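Local coordinates for exopolyphosphatase-related protein (Archaeoglobus fulgidus, PDB 3LLV), which may bind nucleic acid as a full-length protein, of which this piece is the Rossmann-type NAD(P)-binding domain, at residues Glu60-Tyr63 with Arg64-Asp67. Sequence-based numbering, arbitrary orientation.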
loop_
_atom_site.group_PDB
_atom_site.type_symbol
_atom_site.label_atom_id
_atom_site.label_comp_id
_atom_site.label_asym_id
_atom_site.label_seq_id
_atom_site.Cartn_x
_atom_site.Cartn_y
_atom_site.Cartn_z
ATOM N N GLU A 60 -9.022 -11.525 -5.825
ATOM C CA GLU A 60 -8.597 -11.288 -7.207
ATOM C C GLU A 60 -9.659 -10.579 -8.050
ATOM O O GLU A 60 -9.326 -9.780 -8.929
ATOM C CB GLU A 60 -8.198 -12.603 -7.882
ATOM C CG GLU A 60 -6.895 -13.162 -7.366
ATOM C CD GLU A 60 -6.501 -14.462 -8.045
ATOM O OE1 GLU A 60 -6.772 -14.636 -9.254
ATOM O OE2 GLU A 60 -5.865 -15.302 -7.373
ATOM N N SER A 61 -10.941 -10.859 -7.802
ATOM C CA SER A 61 -11.995 -10.193 -8.563
ATOM C C SER A 61 -12.033 -8.691 -8.300
ATOM O O SER A 61 -12.432 -7.920 -9.181
ATOM C CB SER A 61 -13.366 -10.798 -8.269
ATOM O OG SER A 61 -13.410 -12.158 -8.659
ATOM N N PHE A 62 -11.630 -8.272 -7.096
ATOM C CA PHE A 62 -11.512 -6.841 -6.836
ATOM C C PHE A 62 -10.514 -6.196 -7.796
ATOM O O PHE A 62 -10.812 -5.173 -8.430
ATOM C CB PHE A 62 -11.110 -6.549 -5.379
ATOM C CG PHE A 62 -10.829 -5.099 -5.141
ATOM C CD1 PHE A 62 -11.861 -4.142 -5.136
ATOM C CD2 PHE A 62 -9.535 -4.673 -4.974
ATOM C CE1 PHE A 62 -11.567 -2.795 -4.946
ATOM C CE2 PHE A 62 -9.255 -3.335 -4.765
ATOM C CZ PHE A 62 -10.274 -2.394 -4.767
ATOM N N TYR A 63 -9.344 -6.814 -7.936
ATOM C CA TYR A 63 -8.323 -6.283 -8.849
ATOM C C TYR A 63 -8.763 -6.296 -10.292
ATOM O O TYR A 63 -8.455 -5.372 -11.046
ATOM C CB TYR A 63 -6.970 -6.991 -8.669
ATOM C CG TYR A 63 -6.453 -6.754 -7.285
ATOM C CD1 TYR A 63 -6.205 -5.447 -6.820
ATOM C CD2 TYR A 63 -6.242 -7.812 -6.419
ATOM C CE1 TYR A 63 -5.763 -5.228 -5.518
ATOM C CE2 TYR A 63 -5.790 -7.600 -5.126
ATOM C CZ TYR A 63 -5.559 -6.312 -4.678
ATOM O OH TYR A 63 -5.149 -6.143 -3.373
ATOM N N ARG A 64 -9.554 -7.300 -10.647
ATOM C CA ARG A 64 -10.121 -7.394 -11.993
ATOM C C ARG A 64 -11.177 -6.315 -12.285
ATOM O O ARG A 64 -11.425 -6.002 -13.464
ATOM C CB ARG A 64 -10.692 -8.799 -12.237
ATOM C CG ARG A 64 -9.624 -9.871 -12.219
ATOM C CD ARG A 64 -10.129 -11.206 -12.747
ATOM N NE ARG A 64 -9.064 -12.210 -12.701
ATOM C CZ ARG A 64 -8.077 -12.337 -13.579
ATOM N NH1 ARG A 64 -7.984 -11.543 -14.645
ATOM N NH2 ARG A 64 -7.177 -13.290 -13.396
ATOM N N SER A 65 -11.773 -5.739 -11.239
ATOM C CA SER A 65 -12.748 -4.663 -11.405
ATOM C C SER A 65 -12.103 -3.284 -11.591
ATOM O O SER A 65 -12.771 -2.346 -12.011
ATOM C CB SER A 65 -13.741 -4.646 -10.233
ATOM O OG SER A 65 -13.152 -4.134 -9.047
ATOM N N LEU A 66 -10.808 -3.173 -11.291
ATOM C CA LEU A 66 -10.091 -1.891 -11.421
ATOM C C LEU A 66 -9.399 -1.755 -12.770
ATOM O O LEU A 66 -9.024 -2.756 -13.392
ATOM C CB LEU A 66 -9.052 -1.744 -10.311
ATOM C CG LEU A 66 -9.510 -1.732 -8.849
ATOM C CD1 LEU A 66 -8.287 -1.824 -7.946
ATOM C CD2 LEU A 66 -10.333 -0.480 -8.529
ATOM N N ASP A 67 -9.239 -0.517 -13.228
ATOM C CA ASP A 67 -8.440 -0.258 -14.416
ATOM C C ASP A 67 -7.030 0.018 -13.928
ATOM O O ASP A 67 -6.714 1.126 -13.506
ATOM C CB ASP A 67 -8.995 0.932 -15.199
ATOM C CG ASP A 67 -8.250 1.176 -16.508
ATOM O OD1 ASP A 67 -8.873 1.678 -17.478
ATOM O OD2 ASP A 67 -7.038 0.874 -16.573
HETATM O O HOH W 1 -9.014 -14.098 -10.987
HETATM O O HOH W 2 -7.528 -5.191 -13.699
#
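Phe-62 O is gripped twice by Ser-65: the hydroxyl OG lies 2.6 Å away, close to the carbonyl plane, and the backbone N lies 3.0 Å away, well above that plane. A chi1 of 74° sets OG between the residue's own N and carbonyl carbon and turns it back toward this acceptor. Just before this, Arg-64 N still makes an alpha-helical i to i+4 bond to Glu-60 O, whereas Leu-66 N favours Tyr-63 O (3.2 Å) and reaches Phe-62 O only weakly, a tightening to i to i+3 bonding. A water donating to both Tyr-63 O and Leu-66 O spans this end. On one flank Leu-66 crosses the Phe-62 ring obliquely, CD1 lying 3.7 Å from CE2 and CG over one face, toward its rim. On another, a water donates to Glu-60 OE1 and accepts from Arg-64 NE, linking two opposite charges that lie beyond salt-bridge distance. Tyr-63, its OH bonded to Pro-57 O, packs on helix 81-94. This is the last turn of the short helix 60-65 and the start of the loop after it, following edge strand 51-54 in the parallel sheet of a Rossmann fold.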